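Haloacid dehalogenase-like hydrolase (PDB 4JB3) removes the phosphate from D-ribitol 5-phosphate and D-ribitol 1-phosphate, and can also dephosphorylate 5-amino-6-(5-phospho-D-ribitylamino)uracil, a riboflavin precursor. Local coordinates at residues K42-F47 against A53-R58; L76-F81 against N133-S138; G104-V109 against M137-S142. One frame throughout, in Å; residues are numbered along the deposited sequence.

Contact 1: residues K42-F47 against A53-R58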
loop_
_atom_site.group_PDB
_atom_site.type_symbol
_atom_site.label_atom_id
_atom_site.label_comp_id
_atom_site.label_asym_id
_atom_site.label_seq_id
_atom_site.Cartn_x
_atom_site.Cartn_y
_atom_site.Cartn_z
ATOM N N LYS A 42 -12.732 -3.120 10.584
ATOM C CA LYS A 42 -12.051 -4.261 11.183
ATOM C C LYS A 42 -10.804 -3.793 11.945
ATOM O O LYS A 42 -10.483 -4.315 13.016
ATOM C CB LYS A 42 -11.691 -5.304 10.119
ATOM C CG LYS A 42 -11.196 -6.614 10.703
ATOM C CD LYS A 42 -11.450 -7.793 9.771
ATOM C CE LYS A 42 -10.442 -7.835 8.634
ATOM N NZ LYS A 42 -9.047 -7.989 9.135
ATOM N N ALA A 43 -10.109 -2.800 11.391
ATOM C CA ALA A 43 -8.956 -2.197 12.070
ATOM C C ALA A 43 -9.374 -1.538 13.384
ATOM O O ALA A 43 -8.715 -1.712 14.415
ATOM C CB ALA A 43 -8.284 -1.180 11.163
ATOM N N VAL A 44 -10.468 -0.777 13.343
ATOM C CA VAL A 44 -10.981 -0.124 14.538
ATOM C C VAL A 44 -11.287 -1.160 15.618
ATOM O O VAL A 44 -10.883 -0.998 16.771
ATOM C CB VAL A 44 -12.224 0.717 14.214
ATOM C CG1 VAL A 44 -12.987 1.100 15.477
ATOM C CG2 VAL A 44 -11.823 1.964 13.424
ATOM N N GLN A 45 -11.965 -2.237 15.236
ATOM C CA GLN A 45 -12.242 -3.330 16.172
ATOM C C GLN A 45 -10.961 -3.936 16.750
ATOM O O GLN A 45 -10.898 -4.221 17.949
ATOM C CB GLN A 45 -13.054 -4.431 15.484
ATOM C CG GLN A 45 -14.504 -4.074 15.200
ATOM C CD GLN A 45 -15.330 -3.933 16.465
ATOM O OE1 GLN A 45 -15.352 -4.831 17.311
ATOM N NE2 GLN A 45 -16.011 -2.801 16.602
ATOM N N ALA A 46 -9.950 -4.127 15.903
ATOM C CA ALA A 46 -8.702 -4.757 16.330
ATOM C C ALA A 46 -7.970 -3.875 17.329
ATOM O O ALA A 46 -7.383 -4.379 18.293
ATOM C CB ALA A 46 -7.821 -5.056 15.132
ATOM N N PHE A 47 -7.979 -2.564 17.098
ATOM C CA PHE A 47 -7.329 -1.663 18.050
ATOM C C PHE A 47 -8.131 -1.464 19.329
ATOM O O PHE A 47 -7.547 -1.321 20.403
ATOM C CB PHE A 47 -6.925 -0.334 17.400
ATOM C CG PHE A 47 -5.660 -0.430 16.592
ATOM C CD1 PHE A 47 -5.697 -0.804 15.247
ATOM C CD2 PHE A 47 -4.426 -0.182 17.184
ATOM C CE1 PHE A 47 -4.525 -0.909 14.506
ATOM C CE2 PHE A 47 -3.250 -0.280 16.448
ATOM C CZ PHE A 47 -3.295 -0.648 15.110
ATOM N N ALA A 53 -9.986 2.534 23.048
ATOM C CA ALA A 53 -11.434 2.620 22.982
ATOM C C ALA A 53 -11.937 3.658 21.982
ATOM O O ALA A 53 -13.062 3.547 21.483
ATOM C CB ALA A 53 -12.003 2.889 24.364
ATOM N N ASP A 54 -11.113 4.665 21.690
ATOM C CA ASP A 54 -11.526 5.711 20.761
ATOM C C ASP A 54 -10.907 5.541 19.378
ATOM O O ASP A 54 -10.777 6.514 18.633
ATOM C CB ASP A 54 -11.224 7.104 21.324
ATOM C CG ASP A 54 -9.751 7.314 21.632
ATOM O OD1 ASP A 54 -8.940 6.380 21.448
ATOM O OD2 ASP A 54 -9.408 8.428 22.083
ATOM N N ALA A 55 -10.542 4.304 19.034
ATOM C CA ALA A 55 -9.906 4.016 17.753
ATOM C C ALA A 55 -10.691 4.523 16.540
ATOM O O ALA A 55 -10.094 4.887 15.529
ATOM C CB ALA A 55 -9.650 2.533 17.619
ATOM N N ASP A 56 -12.016 4.549 16.633
ATOM C CA ASP A 56 -12.842 4.957 15.502
ATOM C C ASP A 56 -12.546 6.385 15.050
ATOM O O ASP A 56 -12.699 6.716 13.868
ATOM C CB ASP A 56 -14.323 4.832 15.848
ATOM C CG ASP A 56 -15.214 5.098 14.660
ATOM O OD1 ASP A 56 -14.983 4.482 13.601
ATOM O OD2 ASP A 56 -16.134 5.931 14.775
ATOM N N THR A 57 -12.144 7.222 16.004
ATOM C CA THR A 57 -11.808 8.620 15.738
ATOM C C THR A 57 -10.344 8.782 15.293
ATOM O O THR A 57 -9.988 9.751 14.622
ATOM C CB THR A 57 -12.117 9.509 16.973
ATOM O OG1 THR A 57 -13.519 9.445 17.269
ATOM C CG2 THR A 57 -11.745 10.956 16.716
ATOM N N ARG A 58 -9.506 7.812 15.642
ATOM C CA ARG A 58 -8.070 7.888 15.356
ATOM C C ARG A 58 -7.660 7.348 13.982
ATOM O O ARG A 58 -6.869 7.974 13.274
ATOM C CB ARG A 58 -7.268 7.190 16.459
ATOM C CG ARG A 58 -7.355 7.889 17.808
ATOM C CD ARG A 58 -6.520 7.193 18.880
ATOM N NE ARG A 58 -6.811 7.735 20.201
ATOM C CZ ARG A 58 -6.131 8.720 20.780
ATOM N NH1 ARG A 58 -5.093 9.273 20.161
ATOM N NH2 ARG A 58 -6.484 9.151 21.982
#
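The two backbones come closest at V44 and A55, with V44 CA 5.4 Å from A55 CA. V44 lies in helix 40-50. A55 lies in a short, weakly bonded helical turn at about 55-58, and a five-residue link joins the segments. No hydrogen bond crosses between them; the contact is van der Waals packing. The A55 methyl fits between two residues of one helix turn: A55 CB is 3.8 Å from V44 O and 4.0 Å from F47 CB. V44 uses both branches against D56. Its CG1, anti to the backbone N (chi1 165°), comes 3.8 Å from D56 N, and its CG2 rests beside D56 CA. Trimmed to an alanine, V44 would lose both methyls, and a gap is likely to open beside the D56 backbone. The D56 carboxylate itself turns to a salt bridge with R40. Within 53-58, R58 grips D54 side-on with two nitrogens: R58 NE is 2.8 Å from D54 OD1, while R58 NH2 reaches D54 OD2. The F47 ring leads away from A55 into the interior of the helical cap, of which helix 40-50 is itself a part. There it meets W102 of helix 95-103 and F68 of helix 66-72 edge-to-face, and touches L85 of helix 78-89.

Contact 2: residues L76-F81 against N133-S138; sequences LSADEF and NPFVMS
A78 and F81 meet P134 and F135 at the interface between the helical cap and the core of this HAD-type phosphatase. Helix 78-89 belongs to the cap. Helix 134-140 belongs to the Rossmann-like core and follows strand 125-130 of the parallel sheet. Both helices begin at this contact, so each brings its capped first turn to the interface. S77 and E80 form a capping box: S77 OG accepts from E80 N at 3.0 Å, and E80 OE1 accepts from S77 N in an almost straight bond (176°), through its anti lone pair. F135 and A78 carry most of the packing. The far end of the F135 ring lies against A78, with F135 CZ 3.6 Å from A78 CB. The carbonyl A78 O comes at the ring edge, near its plane, 3.4 Å from F135 CZ. F81 stands one helix turn on. Its side chain extends opposite the backbone N (chi1 170°), which sends the ring toward the core helix, and F81 CD2 lies 3.8 Å from F135 CE2. P134 adds a looser touch on A78. W102 of helix 95-103 meets both the F81 and the F135 ring, so the aromatic packing runs on to a second cap helix. N133 caps the core helix and also ties to the cap, since its ND2 bonds E72 of helix 66-72. N133 OD1 accepts from V136 N at 3.1 Å, with the donor 40° above the carbonyl plane, and also holds F135 N by a weak bond.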
loop_
_atom_site.group_PDB
_atom_site.type_symbol
_atom_site.label_atom_id
_atom_site.label_comp_id
_atom_site.label_asym_id
_atom_site.label_seq_id
_atom_site.Cartn_x
_atom_site.Cartn_y
_atom_site.Cartn_z
ATOM N N LEU A 76 8.694 7.472 14.655
ATOM C CA LEU A 76 8.669 6.528 15.762
ATOM C C LEU A 76 9.048 5.163 15.215
ATOM O O LEU A 76 8.543 4.746 14.165
ATOM C CB LEU A 76 7.268 6.428 16.377
ATOM C CG LEU A 76 6.749 7.569 17.243
ATOM C CD1 LEU A 76 5.369 7.201 17.770
ATOM C CD2 LEU A 76 7.700 7.871 18.391
ATOM N N SER A 77 9.925 4.455 15.921
ATOM C CA SER A 77 10.192 3.059 15.583
ATOM C C SER A 77 9.002 2.200 15.973
ATOM O O SER A 77 8.101 2.661 16.685
ATOM C CB SER A 77 11.424 2.550 16.321
ATOM O OG SER A 77 11.164 2.449 17.718
ATOM N N ALA A 78 8.988 0.954 15.511
ATOM C CA ALA A 78 7.924 0.035 15.893
ATOM C C ALA A 78 7.810 -0.075 17.415
ATOM O O ALA A 78 6.707 -0.052 17.971
ATOM C CB ALA A 78 8.143 -1.333 15.273
ATOM N N ASP A 79 8.949 -0.185 18.089
ATOM C CA ASP A 79 8.978 -0.324 19.543
ATOM C C ASP A 79 8.475 0.953 20.220
ATOM O O ASP A 79 7.718 0.894 21.193
ATOM C CB ASP A 79 10.410 -0.637 19.987
ATOM C CG ASP A 79 10.496 -1.166 21.409
ATOM O OD1 ASP A 79 9.540 -1.826 21.880
ATOM O OD2 ASP A 79 11.540 -0.957 22.057
ATOM N N GLU A 80 8.906 2.108 19.729
ATOM C CA GLU A 80 8.463 3.378 20.302
ATOM C C GLU A 80 6.959 3.563 20.138
ATOM O O GLU A 80 6.263 4.031 21.046
ATOM C CB GLU A 80 9.221 4.547 19.664
ATOM C CG GLU A 80 10.679 4.639 20.091
ATOM C CD GLU A 80 11.436 5.731 19.362
ATOM O OE1 GLU A 80 11.291 5.839 18.124
ATOM O OE2 GLU A 80 12.182 6.482 20.028
ATOM N N PHE A 81 6.447 3.187 18.973
ATOM C CA PHE A 81 5.013 3.248 18.740
ATOM C C PHE A 81 4.272 2.316 19.700
ATOM O O PHE A 81 3.250 2.684 20.286
ATOM C CB PHE A 81 4.699 2.881 17.287
ATOM C CG PHE A 81 3.232 2.696 17.018
ATOM C CD1 PHE A 81 2.425 3.778 16.678
ATOM C CD2 PHE A 81 2.655 1.433 17.105
ATOM C CE1 PHE A 81 1.064 3.602 16.449
ATOM C CE2 PHE A 81 1.306 1.252 16.870
ATOM C CZ PHE A 81 0.507 2.334 16.543
ATOM N N ASN A 133 4.161 0.524 7.437
ATOM C CA ASN A 133 4.926 0.488 8.664
ATOM C C ASN A 133 5.555 -0.886 8.834
ATOM O O ASN A 133 5.176 -1.827 8.129
ATOM C CB ASN A 133 4.030 0.888 9.845
ATOM C CG ASN A 133 2.903 -0.076 10.074
ATOM O OD1 ASN A 133 3.120 -1.211 10.498
ATOM N ND2 ASN A 133 1.682 0.368 9.797
ATOM N N PRO A 134 6.535 -1.006 9.743
ATOM C CA PRO A 134 7.236 -2.283 9.925
ATOM C C PRO A 134 6.350 -3.440 10.359
ATOM O O PRO A 134 6.676 -4.592 10.044
ATOM C CB PRO A 134 8.253 -1.966 11.024
ATOM C CG PRO A 134 8.501 -0.507 10.894
ATOM C CD PRO A 134 7.179 0.087 10.496
ATOM N N PHE A 135 5.257 -3.167 11.068
ATOM C CA PHE A 135 4.397 -4.267 11.490
ATOM C C PHE A 135 3.773 -4.928 10.272
ATOM O O PHE A 135 3.797 -6.161 10.125
ATOM C CB PHE A 135 3.290 -3.778 12.423
ATOM C CG PHE A 135 3.790 -3.224 13.721
ATOM C CD1 PHE A 135 4.124 -4.069 14.778
ATOM C CD2 PHE A 135 3.898 -1.853 13.902
ATOM C CE1 PHE A 135 4.586 -3.552 15.990
ATOM C CE2 PHE A 135 4.355 -1.324 15.117
ATOM C CZ PHE A 135 4.707 -2.181 16.158
ATOM N N VAL A 136 3.191 -4.109 9.407
ATOM C CA VAL A 136 2.543 -4.620 8.208
ATOM C C VAL A 136 3.555 -5.276 7.268
ATOM O O VAL A 136 3.313 -6.360 6.735
ATOM C CB VAL A 136 1.775 -3.501 7.490
ATOM C CG1 VAL A 136 1.173 -4.001 6.162
ATOM C CG2 VAL A 136 0.679 -2.948 8.412
ATOM N N MET A 137 4.696 -4.627 7.084
ATOM C CA MET A 137 5.707 -5.150 6.168
ATOM C C MET A 137 6.399 -6.427 6.656
ATOM O O MET A 137 6.874 -7.225 5.846
ATOM C CB MET A 137 6.712 -4.056 5.797
ATOM C CG MET A 137 6.128 -2.971 4.887
ATOM S SD MET A 137 5.533 -3.586 3.288
ATOM C CE MET A 137 3.771 -3.549 3.551
ATOM N N SER A 138 6.442 -6.653 7.965
ATOM C CA SER A 138 7.009 -7.911 8.445
ATOM C C SER A 138 6.194 -9.106 7.951
ATOM O O SER A 138 6.736 -10.193 7.755
ATOM C CB SER A 138 7.140 -7.918 9.967
ATOM O OG SER A 138 5.880 -8.001 10.596
#

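Contact 3: residues G104-V109 against M137-S142; sequences GFFNEV and MSWACS
The carbonyl oxygen of W139, the residue that meets F106 across this contact, accepts the shortest polar bond: S142 OG donates to W139 O at 2.7 Å. S142 OG in turn accepts from E144 N. These bonds tie the end of helix 134-140 to the chain that follows. C141, the centre of an inverse gamma turn, leaves the helix there. The contact itself is aromatic. W139 CZ3 sits over one face of the F106 ring, offset toward its rim, 4.2 Å from F106 CG. The ring planes are inclined at 44° and the six-membered rings have their centroids 5.7 Å apart, so the meeting is oblique. The opposite face of F106 is covered by its own neighbour, with F105 CB 3.6 Å above the plane. F106 is therefore held between its neighbour in the loop and the core helix. With chi1 at 158°, W139 CG lies roughly trans to the main-chain N, which carries the indole out toward the loop. Its other supports are F145, met edge-to-face, and a weak bond from NE1 to E144 O. K42 of helix 40-50 ties the loop backbone, its NZ bonding both G104 O and F106 O. The side chain of F106 lies about 4 Å from a bound glycerol and about 8 Å from that of D30, probably the nucleophile, which binds the sodium ion. An aromatic residue on the loop between cap and core, beside the bound glycerol, fits the wall of a HAD phosphatase active site with its cap closed.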
loop_
_atom_site.group_PDB
_atom_site.type_symbol
_atom_site.label_atom_id
_atom_site.label_comp_id
_atom_site.label_asym_id
_atom_site.label_seq_id
_atom_site.Cartn_x
_atom_site.Cartn_y
_atom_site.Cartn_z
ATOM N N GLY A 104 -5.298 -6.141 11.325
ATOM C CA GLY A 104 -6.738 -5.976 11.313
ATOM C C GLY A 104 -7.224 -5.089 10.182
ATOM O O GLY A 104 -8.394 -5.155 9.808
ATOM N N PHE A 105 -6.330 -4.265 9.632
ATOM C CA PHE A 105 -6.686 -3.418 8.494
ATOM C C PHE A 105 -6.955 -4.219 7.233
ATOM O O PHE A 105 -7.603 -3.724 6.312
ATOM C CB PHE A 105 -5.542 -2.458 8.158
ATOM C CG PHE A 105 -5.641 -1.110 8.816
ATOM C CD1 PHE A 105 -6.461 -0.122 8.285
ATOM C CD2 PHE A 105 -4.879 -0.815 9.931
ATOM C CE1 PHE A 105 -6.541 1.134 8.882
ATOM C CE2 PHE A 105 -4.955 0.433 10.535
ATOM C CZ PHE A 105 -5.787 1.409 10.005
ATOM N N PHE A 106 -6.431 -5.440 7.163
ATOM C CA PHE A 106 -6.355 -6.143 5.881
ATOM C C PHE A 106 -7.194 -7.398 5.779
ATOM O O PHE A 106 -7.342 -8.136 6.748
ATOM C CB PHE A 106 -4.895 -6.491 5.568
ATOM C CG PHE A 106 -3.989 -5.301 5.558
ATOM C CD1 PHE A 106 -3.894 -4.505 4.434
ATOM C CD2 PHE A 106 -3.242 -4.960 6.669
ATOM C CE1 PHE A 106 -3.057 -3.395 4.415
ATOM C CE2 PHE A 106 -2.422 -3.847 6.655
ATOM C CZ PHE A 106 -2.332 -3.066 5.527
ATOM N N ASN A 107 -7.734 -7.636 4.587
ATOM C CA ASN A 107 -8.341 -8.928 4.269
ATOM C C ASN A 107 -7.266 -9.776 3.605
ATOM O O ASN A 107 -6.261 -9.239 3.175
ATOM C CB ASN A 107 -9.523 -8.756 3.309
ATOM C CG ASN A 107 -10.691 -8.029 3.938
ATOM O OD1 ASN A 107 -10.931 -8.137 5.140
ATOM N ND2 ASN A 107 -11.432 -7.286 3.124
ATOM N N GLU A 108 -7.454 -11.089 3.514
ATOM C CA GLU A 108 -6.488 -11.910 2.785
ATOM C C GLU A 108 -6.423 -11.439 1.334
ATOM O O GLU A 108 -7.416 -10.947 0.795
ATOM C CB GLU A 108 -6.852 -13.395 2.858
ATOM C CG GLU A 108 -6.652 -14.023 4.245
ATOM C CD GLU A 108 -5.188 -14.217 4.620
ATOM O OE1 GLU A 108 -4.298 -13.898 3.801
ATOM O OE2 GLU A 108 -4.928 -14.694 5.745
ATOM N N VAL A 109 -5.251 -11.547 0.717
ATOM C CA VAL A 109 -5.066 -11.011 -0.635
ATOM C C VAL A 109 -5.832 -11.830 -1.673
ATOM O O VAL A 109 -5.934 -13.058 -1.556
ATOM C CB VAL A 109 -3.564 -10.935 -1.021
ATOM C CG1 VAL A 109 -2.951 -12.315 -1.072
ATOM C CG2 VAL A 109 -3.373 -10.240 -2.354
ATOM N N MET A 137 4.696 -4.627 7.084
ATOM C CA MET A 137 5.707 -5.150 6.168
ATOM C C MET A 137 6.399 -6.427 6.656
ATOM O O MET A 137 6.874 -7.225 5.846
ATOM C CB MET A 137 6.712 -4.056 5.797
ATOM C CG MET A 137 6.128 -2.971 4.887
ATOM S SD MET A 137 5.533 -3.586 3.288
ATOM C CE MET A 137 3.771 -3.549 3.551
ATOM N N SER A 138 6.442 -6.653 7.965
ATOM C CA SER A 138 7.009 -7.911 8.445
ATOM C C SER A 138 6.194 -9.106 7.951
ATOM O O SER A 138 6.736 -10.193 7.755
ATOM C CB SER A 138 7.140 -7.918 9.967
ATOM O OG SER A 138 5.880 -8.001 10.596
ATOM N N TRP A 139 4.899 -8.888 7.739
ATOM C CA TRP A 139 4.022 -9.873 7.116
ATOM C C TRP A 139 4.127 -9.858 5.587
ATOM O O TRP A 139 4.404 -10.887 4.966
ATOM C CB TRP A 139 2.564 -9.628 7.543
ATOM C CG TRP A 139 1.545 -10.207 6.599
ATOM C CD1 TRP A 139 1.325 -11.528 6.333
ATOM C CD2 TRP A 139 0.602 -9.479 5.801
ATOM N NE1 TRP A 139 0.308 -11.666 5.416
ATOM C CE2 TRP A 139 -0.150 -10.423 5.069
ATOM C CE3 TRP A 139 0.324 -8.119 5.633
ATOM C CZ2 TRP A 139 -1.168 -10.047 4.182
ATOM C CZ3 TRP A 139 -0.690 -7.748 4.756
ATOM C CH2 TRP A 139 -1.420 -8.709 4.039
ATOM N N ALA A 140 3.933 -8.688 4.978
ATOM C CA ALA A 140 3.855 -8.624 3.519
ATOM C C ALA A 140 5.168 -9.017 2.850
ATOM O O ALA A 140 5.171 -9.691 1.815
ATOM C CB ALA A 140 3.419 -7.235 3.071
ATOM N N CYS A 141 6.280 -8.596 3.439
ATOM C CA CYS A 141 7.594 -8.886 2.861
ATOM C C CYS A 141 8.173 -10.182 3.417
ATOM O O CYS A 141 9.318 -10.247 3.842
ATOM C CB CYS A 141 8.542 -7.709 3.080
ATOM S SG CYS A 141 8.054 -6.266 2.132
ATOM N N SER A 142 7.352 -11.224 3.394
ATOM C CA SER A 142 7.742 -12.526 3.912
ATOM C C SER A 142 6.956 -13.579 3.150
ATOM O O SER A 142 5.972 -13.257 2.485
ATOM C CB SER A 142 7.408 -12.626 5.401
ATOM O OG SER A 142 6.043 -12.963 5.575
#

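In the fold
From the N terminus, contact 1 comes first and closes the short connection from helix 40-50 to the turn at 55-58, five residues inside the cap. It precedes the other two in series. Contact 2 then spans 51 residues, from cap helix 78-89 across helix 95-103 and strand 125-130 to the start of helix 134-140. Contact 3 opens within that span, at the loop leaving the cap. The two end on the same core helix with overlapping segments that share M137 and S138. Contacts 2 and 3 also touch through V136 and F106. Contact 1 reaches contact 3 through K42 and A43. Together they join cap helices, the returning loop and the core helix.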